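Myo-inositol-1-phosphate synthase-related protein (Thermotoga maritima MSB8, PDB 3CIN) is of unknown function but belongs to the myo-inositol-1-phosphate synthase family and holds nicotinamide-adenine-dinucleotide and a magnesium ion in a four-chain assembly. Local coordinates at residues T119-V124 with A160-D165; T223-F228 with I304-E309; S274-D279 with H287-T292. All coordinates share one frame; numbering follows the deposited sequence. Where two conformers were deposited one is given.

Interaction 1: T119-V124 with A160-D165; sequences TLKEAV and AIENND
Thr119 meets Asn164 at the point where one helix starts and another has just stopped. The two side chains cross at about a right angle, with Thr119 CB 3.9 Å from Asn164 OD1. The threonine hydroxyl is turned the other way, into its own helix. With OG1 lodged between the backbone N and the carbonyl carbon (chi1 64°), it can accept from Glu122 N. Glu122 OE1 answers by taking Thr119 N at 2.9 Å on its anti lone pair.

Leu120 makes a direct backbone-to-side-chain bond across the gap: Leu120 N donates to Asn164 OD1 at 2.8 Å. The N-H points nearly straight at the oxygen, which is met from above the amide's carbonyl plane, 48° out of it, and not on a lone pair. The same oxygen lies 3.4 Å from Leu120 CG, while the leucine side chain goes on to pack on Lys166 and Leu169.

Lys121 comes closest to Ile161 through its backbone, Lys121 CA lying 4.2 Å from Ile161 CG2. A water joins the two residues as well, accepting from Lys121 N and donating to Ile161 O. Farther out, on the exposed side, the extended lysine chain brings NZ into a salt bridge with Glu162 OE1. The modelled separation is very short, so its detail is doubtful. Val124 packs on helix 171-186, where it touches Val174, Tyr177, Ala178 and Leu181.

Two helix ends are thus joined, each with a classical signature. Thr119 and Glu122 form a capping box at the N-terminus of helix 120-134. Asn164, at positive phi (56°), is the C-prime residue of a Schellman motif closing helix 154-162, with Asp165 N bonded to Ala160 O and Asn164 N to Ile161 O.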
loop_
_atom_site.group_PDB
_atom_site.type_symbol
_atom_site.label_atom_id
_atom_site.label_comp_id
_atom_site.label_asym_id
_atom_site.label_seq_id
_atom_site.Cartn_x
_atom_site.Cartn_y
_atom_site.Cartn_z
ATOM N N THR A 119 -24.376 17.041 -44.090
ATOM C CA THR A 119 -24.615 17.771 -42.842
ATOM C C THR A 119 -24.907 16.831 -41.663
ATOM O O THR A 119 -25.243 15.669 -41.850
ATOM C CB THR A 119 -25.800 18.711 -43.012
ATOM O OG1 THR A 119 -26.994 17.936 -43.248
ATOM C CG2 THR A 119 -25.526 19.656 -44.216
ATOM N N LEU A 120 -24.831 17.360 -40.435
ATOM C CA LEU A 120 -25.163 16.534 -39.270
ATOM C C LEU A 120 -26.616 16.001 -39.358
ATOM O O LEU A 120 -26.920 14.848 -39.019
ATOM C CB LEU A 120 -24.981 17.330 -37.983
ATOM C CG LEU A 120 -23.497 17.431 -37.570
ATOM C CD1 LEU A 120 -23.338 18.359 -36.373
ATOM C CD2 LEU A 120 -22.862 16.062 -37.330
ATOM N N LYS A 121 -27.521 16.857 -39.811
ATOM C CA LYS A 121 -28.919 16.470 -39.902
ATOM C C LYS A 121 -29.074 15.307 -40.880
ATOM O O LYS A 121 -29.837 14.368 -40.640
ATOM C CB LYS A 121 -29.769 17.662 -40.337
ATOM C CG LYS A 121 -31.261 17.417 -40.293
ATOM C CD LYS A 121 -32.048 18.758 -40.463
ATOM C CE LYS A 121 -33.557 18.599 -40.206
ATOM N NZ LYS A 121 -34.379 19.910 -40.312
ATOM N N GLU A 122 -28.375 15.393 -41.997
ATOM C CA GLU A 122 -28.359 14.299 -42.964
ATOM C C GLU A 122 -27.722 13.020 -42.442
ATOM O O GLU A 122 -28.218 11.910 -42.727
ATOM C CB GLU A 122 -27.612 14.725 -44.228
ATOM C CG GLU A 122 -28.424 15.721 -45.058
ATOM C CD GLU A 122 -27.670 16.349 -46.213
ATOM O OE1 GLU A 122 -26.436 16.614 -46.095
ATOM O OE2 GLU A 122 -28.357 16.617 -47.253
ATOM N N ALA A 123 -26.599 13.181 -41.728
ATOM C CA ALA A 123 -25.855 12.058 -41.126
ATOM C C ALA A 123 -26.752 11.314 -40.114
ATOM O O ALA A 123 -26.834 10.070 -40.111
ATOM C CB ALA A 123 -24.556 12.574 -40.480
ATOM N N VAL A 124 -27.477 12.074 -39.304
ATOM C CA VAL A 124 -28.441 11.493 -38.380
ATOM C C VAL A 124 -29.528 10.685 -39.102
ATOM O O VAL A 124 -29.799 9.535 -38.740
ATOM C CB VAL A 124 -29.084 12.581 -37.523
ATOM C CG1 VAL A 124 -30.328 12.056 -36.800
ATOM C CG2 VAL A 124 -28.056 13.118 -36.509
ATOM N N ALA A 160 -28.528 23.200 -32.591
ATOM C CA ALA A 160 -27.171 22.704 -32.917
ATOM C C ALA A 160 -27.184 21.707 -34.051
ATOM O O ALA A 160 -26.404 21.825 -35.032
ATOM C CB ALA A 160 -26.479 22.126 -31.655
ATOM N N ILE A 161 -28.145 20.791 -34.018
ATOM C CA ILE A 161 -28.260 19.838 -35.128
ATOM C C ILE A 161 -28.701 20.528 -36.425
ATOM O O ILE A 161 -28.104 20.331 -37.542
ATOM C CB ILE A 161 -29.244 18.703 -34.778
ATOM C CG1 ILE A 161 -28.696 17.888 -33.584
ATOM C CG2 ILE A 161 -29.517 17.868 -36.030
ATOM C CD1 ILE A 161 -27.439 17.047 -33.887
ATOM N N GLU A 162 -29.753 21.335 -36.303
ATOM C CA GLU A 162 -30.372 21.998 -37.451
ATOM C C GLU A 162 -29.354 22.865 -38.193
ATOM O O GLU A 162 -29.354 22.928 -39.418
ATOM C CB GLU A 162 -31.559 22.857 -36.990
ATOM C CG GLU A 162 -32.279 23.632 -38.102
ATOM C CD GLU A 162 -32.745 22.777 -39.272
ATOM O OE1 GLU A 162 -33.157 21.617 -39.028
ATOM O OE2 GLU A 162 -32.708 23.287 -40.434
ATOM N N ASN A 163 -28.493 23.536 -37.433
ATOM C CA ASN A 163 -27.544 24.474 -38.000
ATOM C C ASN A 163 -26.192 23.871 -38.338
ATOM O O ASN A 163 -25.260 24.635 -38.644
ATOM C CB ASN A 163 -27.384 25.659 -37.045
ATOM C CG ASN A 163 -28.658 26.535 -36.990
ATOM O OD1 ASN A 163 -29.438 26.569 -37.943
ATOM N ND2 ASN A 163 -28.849 27.228 -35.882
ATOM N N ASN A 164 -26.085 22.537 -38.277
ATOM C CA ASN A 164 -24.862 21.801 -38.611
ATOM C C ASN A 164 -23.681 22.311 -37.776
ATOM O O ASN A 164 -22.590 22.576 -38.304
ATOM C CB ASN A 164 -24.561 21.932 -40.106
ATOM C CG ASN A 164 -23.551 20.908 -40.601
ATOM O OD1 ASN A 164 -23.446 19.810 -40.061
ATOM N ND2 ASN A 164 -22.813 21.265 -41.666
ATOM N N ASP A 165 -23.939 22.522 -36.489
ATOM C CA ASP A 165 -22.984 23.217 -35.618
ATOM C C ASP A 165 -21.985 22.196 -35.043
ATOM O O ASP A 165 -22.004 21.807 -33.842
ATOM C CB ASP A 165 -23.703 24.012 -34.508
ATOM C CG ASP A 165 -22.771 24.975 -33.752
ATOM O OD1 ASP A 165 -21.533 24.943 -33.988
ATOM O OD2 ASP A 165 -23.282 25.760 -32.891
HETATM O O HOH W 1 -27.124 19.756 -40.010
#

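Interaction 2: T223-F228 with I304-E309; sequences TGATPF and IAIHIE. With NAD (nicotinamide-adenine-dinucleotide), chain F.
Ala225 presses its methyl onto Ile304, with Ala225 CB 3.8 Å from Ile304 CG2. No hydrogen bond joins the two segments; the side chains meet through carbon atoms, and one methyl rests on a backbone carbonyl. A chi1 of 70° at Ile304, with chi2 extended, carries Ile304 CD1 alongside the alanine, 3.9 Å from Ala225 CB; there it also meets the Phe228 ring obliquely, 4.2 Å from Phe228 CD2. Two residues on, Ile306 CD1 touches Ala225 O (3.8 Å) and Phe228 CB (4.0 Å), residues three apart. This is a helix, 225-238, laid over one face of a mixed beta-sheet: Ile304 and Ile306 look at the helix, whereas Ala305 points to the other face and packs on Ala305 of the second subunit. Phe228 in turn meets the ring of His235 of the third subunit, with the planes at about 45°.

Polar contacts lie just ahead of the helix. Thr223 OG1 accepts from the carboxamide nitrogen N7N of nicotinamide-adenine-dinucleotide at 3.0 Å, nearly straight (166°), and the same hydroxyl lies 3.3 Å from C4N of the nicotinamide ring.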
loop_
_atom_site.group_PDB
_atom_site.type_symbol
_atom_site.label_atom_id
_atom_site.label_comp_id
_atom_site.label_asym_id
_atom_site.label_seq_id
_atom_site.Cartn_x
_atom_site.Cartn_y
_atom_site.Cartn_z
ATOM N N THR A 223 -16.753 1.952 -12.659
ATOM C CA THR A 223 -15.627 1.065 -12.507
ATOM C C THR A 223 -14.441 1.888 -12.068
ATOM O O THR A 223 -14.496 3.120 -12.030
ATOM C CB THR A 223 -15.264 0.280 -13.813
ATOM O OG1 THR A 223 -14.643 1.157 -14.744
ATOM C CG2 THR A 223 -16.486 -0.385 -14.495
ATOM N N GLY A 224 -13.368 1.193 -11.724
ATOM C CA GLY A 224 -12.113 1.851 -11.408
ATOM C C GLY A 224 -11.968 2.269 -9.952
ATOM O O GLY A 224 -12.583 1.736 -9.076
ATOM N N ALA A 225 -11.175 3.297 -9.716
ATOM C CA ALA A 225 -10.884 3.716 -8.351
ATOM C C ALA A 225 -12.034 4.409 -7.658
ATOM O O ALA A 225 -12.168 4.281 -6.445
ATOM C CB ALA A 225 -9.675 4.654 -8.349
ATOM N N THR A 226 -12.839 5.164 -8.388
ATOM C CA THR A 226 -13.816 6.058 -7.731
ATOM C C THR A 226 -14.837 5.291 -6.941
ATOM O O THR A 226 -15.185 5.693 -5.839
ATOM C CB THR A 226 -14.463 7.011 -8.738
ATOM O OG1 THR A 226 -13.427 7.834 -9.299
ATOM C CG2 THR A 226 -15.458 7.893 -8.069
ATOM N N PRO A 227 -15.359 4.173 -7.494
ATOM C CA PRO A 227 -16.279 3.376 -6.675
ATOM C C PRO A 227 -15.670 2.797 -5.381
ATOM O O PRO A 227 -16.386 2.641 -4.366
ATOM C CB PRO A 227 -16.722 2.278 -7.640
ATOM C CG PRO A 227 -16.639 2.955 -8.950
ATOM C CD PRO A 227 -15.294 3.645 -8.865
ATOM N N PHE A 228 -14.385 2.478 -5.393
ATOM C CA PHE A 228 -13.705 2.036 -4.184
ATOM C C PHE A 228 -13.602 3.190 -3.194
ATOM O O PHE A 228 -13.921 3.013 -2.001
ATOM C CB PHE A 228 -12.304 1.491 -4.493
ATOM C CG PHE A 228 -12.335 0.117 -5.081
ATOM C CD1 PHE A 228 -12.686 -0.966 -4.283
ATOM C CD2 PHE A 228 -12.051 -0.084 -6.423
ATOM C CE1 PHE A 228 -12.733 -2.256 -4.826
ATOM C CE2 PHE A 228 -12.102 -1.368 -6.989
ATOM C CZ PHE A 228 -12.446 -2.452 -6.183
ATOM N N ILE A 304 -4.114 1.887 -9.261
ATOM C CA ILE A 304 -4.814 2.902 -8.472
ATOM C C ILE A 304 -4.150 3.040 -7.100
ATOM O O ILE A 304 -3.636 2.093 -6.525
ATOM C CB ILE A 304 -6.347 2.595 -8.365
ATOM C CG1 ILE A 304 -6.650 1.391 -7.490
ATOM C CG2 ILE A 304 -7.019 2.400 -9.785
ATOM C CD1 ILE A 304 -8.124 1.301 -7.048
ATOM N N ALA A 305 -4.216 4.258 -6.525
ATOM C CA ALA A 305 -3.724 4.509 -5.182
ATOM C C ALA A 305 -4.680 5.501 -4.553
ATOM O O ALA A 305 -5.047 6.466 -5.166
ATOM C CB ALA A 305 -2.278 5.001 -5.177
ATOM N N ILE A 306 -5.163 5.228 -3.348
ATOM C CA ILE A 306 -6.150 6.098 -2.690
ATOM C C ILE A 306 -5.625 6.324 -1.269
ATOM O O ILE A 306 -5.183 5.413 -0.621
ATOM C CB ILE A 306 -7.542 5.434 -2.637
ATOM C CG1 ILE A 306 -8.215 5.209 -3.992
ATOM C CG2 ILE A 306 -8.582 6.237 -1.836
ATOM C CD1 ILE A 306 -9.220 4.061 -4.024
ATOM N N HIS A 307 -5.699 7.572 -0.785
ATOM C CA HIS A 307 -5.325 7.897 0.566
ATOM C C HIS A 307 -6.411 8.718 1.177
ATOM O O HIS A 307 -6.831 9.736 0.618
ATOM C CB HIS A 307 -4.079 8.742 0.567
ATOM C CG HIS A 307 -3.655 9.219 1.930
ATOM N ND1 HIS A 307 -3.842 10.516 2.362
ATOM C CD2 HIS A 307 -3.067 8.563 2.952
ATOM C CE1 HIS A 307 -3.385 10.627 3.596
ATOM N NE2 HIS A 307 -2.904 9.460 3.975
ATOM N N ILE A 308 -6.861 8.296 2.359
ATOM C CA ILE A 308 -7.950 9.017 3.062
ATOM C C ILE A 308 -7.517 9.131 4.486
ATOM O O ILE A 308 -7.056 8.175 5.073
ATOM C CB ILE A 308 -9.318 8.281 2.925
ATOM C CG1 ILE A 308 -9.768 8.302 1.467
ATOM C CG2 ILE A 308 -10.414 8.963 3.752
ATOM C CD1 ILE A 308 -10.958 7.345 1.146
ATOM N N GLU A 309 -7.590 10.344 5.035
ATOM C CA GLU A 309 -7.368 10.527 6.448
ATOM C C GLU A 309 -8.583 11.115 7.107
ATOM O O GLU A 309 -9.311 11.902 6.513
ATOM C CB GLU A 309 -6.112 11.303 6.782
ATOM C CG GLU A 309 -5.916 12.519 6.156
ATOM C CD GLU A 309 -4.620 13.186 6.643
ATOM O OE1 GLU A 309 -3.787 12.513 7.326
ATOM O OE2 GLU A 309 -4.463 14.393 6.349
HETATM P PA NAD F . -10.906 2.701 -26.764
HETATM O O1A NAD F . -10.178 1.384 -26.709
HETATM O O2A NAD F . -10.048 3.789 -27.332
HETATM O O5B NAD F . -12.104 2.478 -27.752
HETATM C C5B NAD F . -12.855 3.584 -28.248
HETATM C C4B NAD F . -13.343 3.209 -29.636
HETATM O O4B NAD F . -14.282 4.180 -30.069
HETATM C C3B NAD F . -12.257 3.137 -30.702
HETATM O O3B NAD F . -12.416 1.991 -31.521
HETATM C C2B NAD F . -12.474 4.405 -31.518
HETATM O O2B NAD F . -11.911 4.322 -32.799
HETATM C C1B NAD F . -13.980 4.518 -31.446
HETATM N N9A NAD F . -14.525 5.853 -31.707
HETATM C C8A NAD F . -13.958 7.041 -31.256
HETATM N N7A NAD F . -14.840 8.045 -31.586
HETATM C C5A NAD F . -15.906 7.476 -32.237
HETATM C C6A NAD F . -17.028 8.023 -32.866
HETATM N N6A NAD F . -17.310 9.364 -32.844
HETATM N N1A NAD F . -17.942 7.139 -33.404
HETATM C C2A NAD F . -17.699 5.777 -33.384
HETATM N N3A NAD F . -16.558 5.227 -32.840
HETATM C C4A NAD F . -15.688 6.097 -32.286
HETATM O O3 NAD F . -11.480 3.088 -25.349
HETATM P PN NAD F . -12.102 2.091 -24.297
HETATM O O1N NAD F . -11.066 1.816 -23.259
HETATM O O2N NAD F . -12.868 1.009 -24.982
HETATM O O5D NAD F . -13.142 3.048 -23.563
HETATM C C5D NAD F . -14.344 3.412 -24.202
HETATM C C4D NAD F . -15.062 4.522 -23.443
HETATM O O4D NAD F . -15.509 4.004 -22.220
HETATM C C3D NAD F . -14.240 5.765 -23.141
HETATM O O3D NAD F . -15.076 6.945 -23.252
HETATM C C2D NAD F . -13.908 5.561 -21.671
HETATM O O2D NAD F . -13.711 6.803 -20.988
HETATM C C1D NAD F . -15.188 4.910 -21.198
HETATM N N1N NAD F . -15.027 4.189 -19.937
HETATM C C2N NAD F . -14.163 3.174 -19.857
HETATM C C3N NAD F . -14.110 2.520 -18.597
HETATM C C7N NAD F . -13.377 1.258 -18.537
HETATM O O7N NAD F . -12.718 0.891 -19.676
HETATM N N7N NAD F . -13.385 0.529 -17.409
HETATM C C4N NAD F . -14.877 2.913 -17.519
HETATM C C5N NAD F . -15.740 3.964 -17.633
HETATM C C6N NAD F . -15.813 4.587 -18.886
#

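Interaction 3: S274-D279 with H287-T292; sequences SSIVKD and HYIKPT
His287 and Val277 meet where a helix packs beside the strand outermost in this chain's mixed sheet. Strand 242-252, helices 262-272 and 276-281, and strand 287-294 parallel to the first make a beta-alpha-beta crossover, and this contact joins its last helix to its returning strand. Val277 CG2 sits over one face of the His287 ring, offset toward the rim and 4.1 Å from His287 CG. A chi1 of 58° swings the imidazole in toward the helix. His287 ND1 is hydrogen-bonded to Ala285 O, while NE2 meets, in the ring plane, a water that donates to Ser274 O.

Tyr288 points away from the helix, and its backbone is hydrogen-bonded to Val246 and Gln248 of strand 242-252. Ile289 comes next, its extended chain driving CD1 against the first turn of the helix: Ile289 CD1 lies 3.8 Å from Ile276 CG2 and 3.9 Å from Val277 CG2. The Ser274 hydroxyl also comes near CD1, but that serine has two conformers, so its fit is doubtful. A second water bridges the backbones, donating to Ile289 O at 3.1 Å and accepting a weak bond from Ser274 N.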
loop_
_atom_site.group_PDB
_atom_site.type_symbol
_atom_site.label_atom_id
_atom_site.label_comp_id
_atom_site.label_asym_id
_atom_site.label_seq_id
_atom_site.Cartn_x
_atom_site.Cartn_y
_atom_site.Cartn_z
ATOM N N SER A 274 -15.753 15.146 -10.112
ATOM C CA SER A 274 -16.625 14.180 -9.387
ATOM C C SER A 274 -17.348 14.929 -8.298
ATOM O O SER A 274 -16.841 15.930 -7.817
ATOM C CB SER A 274 -15.739 13.099 -8.733
ATOM O OG SER A 274 -14.768 13.722 -7.881
ATOM N N SER A 275 -18.573 14.510 -7.998
ATOM C CA SER A 275 -19.271 15.012 -6.820
ATOM C C SER A 275 -19.397 13.888 -5.803
ATOM O O SER A 275 -20.105 14.043 -4.817
ATOM C CB SER A 275 -20.659 15.510 -7.213
ATOM O OG SER A 275 -21.314 14.452 -7.880
ATOM N N ILE A 276 -18.718 12.762 -6.028
ATOM C CA ILE A 276 -18.849 11.621 -5.144
ATOM C C ILE A 276 -18.644 11.935 -3.671
ATOM O O ILE A 276 -19.387 11.482 -2.827
ATOM C CB ILE A 276 -17.901 10.437 -5.556
ATOM C CG1 ILE A 276 -18.375 9.206 -4.826
ATOM C CG2 ILE A 276 -16.414 10.722 -5.293
ATOM C CD1 ILE A 276 -19.754 8.794 -5.289
ATOM N N VAL A 277 -17.646 12.734 -3.345
ATOM C CA VAL A 277 -17.338 13.011 -1.940
ATOM C C VAL A 277 -18.454 13.744 -1.219
ATOM O O VAL A 277 -18.882 13.340 -0.138
ATOM C CB VAL A 277 -16.030 13.764 -1.833
ATOM C CG1 VAL A 277 -15.728 14.208 -0.409
ATOM C CG2 VAL A 277 -14.888 12.944 -2.485
ATOM N N LYS A 278 -18.961 14.825 -1.802
ATOM C CA LYS A 278 -20.033 15.530 -1.156
ATOM C C LYS A 278 -21.329 14.694 -1.211
ATOM O O LYS A 278 -22.137 14.768 -0.277
ATOM C CB LYS A 278 -20.312 16.887 -1.798
ATOM C CG LYS A 278 -21.292 17.684 -0.984
ATOM C CD LYS A 278 -21.331 19.098 -1.472
ATOM C CE LYS A 278 -22.112 19.995 -0.540
ATOM N NZ LYS A 278 -22.323 21.305 -1.233
ATOM N N ASP A 279 -21.516 13.933 -2.289
ATOM C CA ASP A 279 -22.727 13.125 -2.460
ATOM C C ASP A 279 -22.845 12.163 -1.268
ATOM O O ASP A 279 -23.908 11.999 -0.680
ATOM C CB ASP A 279 -22.678 12.287 -3.734
ATOM C CG ASP A 279 -22.960 13.089 -5.017
ATOM O OD1 ASP A 279 -23.218 14.326 -4.921
ATOM O OD2 ASP A 279 -22.945 12.454 -6.112
ATOM N N HIS A 287 -10.394 17.224 -1.799
ATOM C CA HIS A 287 -10.093 16.010 -2.486
ATOM C C HIS A 287 -9.350 16.262 -3.773
ATOM O O HIS A 287 -9.408 17.364 -4.368
ATOM C CB HIS A 287 -11.316 15.195 -2.788
ATOM C CG HIS A 287 -12.338 15.916 -3.599
ATOM N ND1 HIS A 287 -13.201 16.852 -3.055
ATOM C CD2 HIS A 287 -12.640 15.831 -4.913
ATOM C CE1 HIS A 287 -13.977 17.322 -4.024
ATOM N NE2 HIS A 287 -13.654 16.721 -5.160
ATOM N N TYR A 288 -8.645 15.221 -4.183
ATOM C CA TYR A 288 -7.886 15.208 -5.441
ATOM C C TYR A 288 -8.320 13.986 -6.198
ATOM O O TYR A 288 -7.976 12.849 -5.855
ATOM C CB TYR A 288 -6.399 15.182 -5.117
ATOM C CG TYR A 288 -5.509 15.192 -6.336
ATOM C CD1 TYR A 288 -5.265 14.028 -7.053
ATOM C CD2 TYR A 288 -4.864 16.358 -6.726
ATOM C CE1 TYR A 288 -4.454 14.035 -8.178
ATOM C CE2 TYR A 288 -4.028 16.369 -7.834
ATOM C CZ TYR A 288 -3.812 15.214 -8.543
ATOM O OH TYR A 288 -2.981 15.230 -9.656
ATOM N N ILE A 289 -9.211 14.172 -7.173
ATOM C CA ILE A 289 -9.749 13.087 -7.975
ATOM C C ILE A 289 -9.743 13.592 -9.432
ATOM O O ILE A 289 -10.459 14.548 -9.766
ATOM C CB ILE A 289 -11.207 12.669 -7.574
ATOM C CG1 ILE A 289 -11.320 12.269 -6.089
ATOM C CG2 ILE A 289 -11.746 11.554 -8.501
ATOM C CD1 ILE A 289 -12.770 11.881 -5.620
ATOM N N LYS A 290 -8.915 12.971 -10.271
ATOM C CA LYS A 290 -8.555 13.509 -11.613
ATOM C C LYS A 290 -8.717 12.415 -12.641
ATOM O O LYS A 290 -8.918 11.255 -12.307
ATOM C CB LYS A 290 -7.099 13.984 -11.659
ATOM C CG LYS A 290 -6.710 14.995 -10.649
ATOM C CD LYS A 290 -7.501 16.279 -10.763
ATOM C CE LYS A 290 -6.866 17.377 -9.904
ATOM N NZ LYS A 290 -7.893 18.287 -9.305
ATOM N N PRO A 291 -8.719 12.803 -13.920
ATOM C CA PRO A 291 -8.635 11.826 -14.993
ATOM C C PRO A 291 -7.433 10.873 -14.907
ATOM O O PRO A 291 -6.344 11.255 -14.382
ATOM C CB PRO A 291 -8.414 12.694 -16.258
ATOM C CG PRO A 291 -8.755 14.161 -15.881
ATOM C CD PRO A 291 -8.942 14.201 -14.383
ATOM N N THR A 292 -7.632 9.690 -15.476
ATOM C CA THR A 292 -6.598 8.683 -15.537
ATOM C C THR A 292 -5.431 9.172 -16.379
ATOM O O THR A 292 -5.630 9.668 -17.512
ATOM C CB THR A 292 -7.152 7.355 -16.030
ATOM O OG1 THR A 292 -8.261 6.979 -15.186
ATOM C CG2 THR A 292 -6.030 6.264 -15.998
HETATM O O HOH W 2 -14.834 17.459 -7.426
HETATM O O HOH W 3 -13.222 14.059 -11.090
#

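In the fold
Interaction 1 closes along the chain before the other two open, and it stands apart in space, its centre about 40 Å from that of interaction 2, across the chain's centre, and about 34 Å from that of interaction 3. It joins helices of the part built round the parallel sheet. Interactions 2 and 3 are neighbours, with centres about 10 Å apart. Interaction 3 is nested inside the chain loop closed by interaction 2, and both reach the mixed sheet, one at strand 301-311 and the other at strand 287-294. Thr226 links them directly, touching both Ile276 and Ile289. Helices pack on one face of that sheet, and the region also meets two neighbouring subunits.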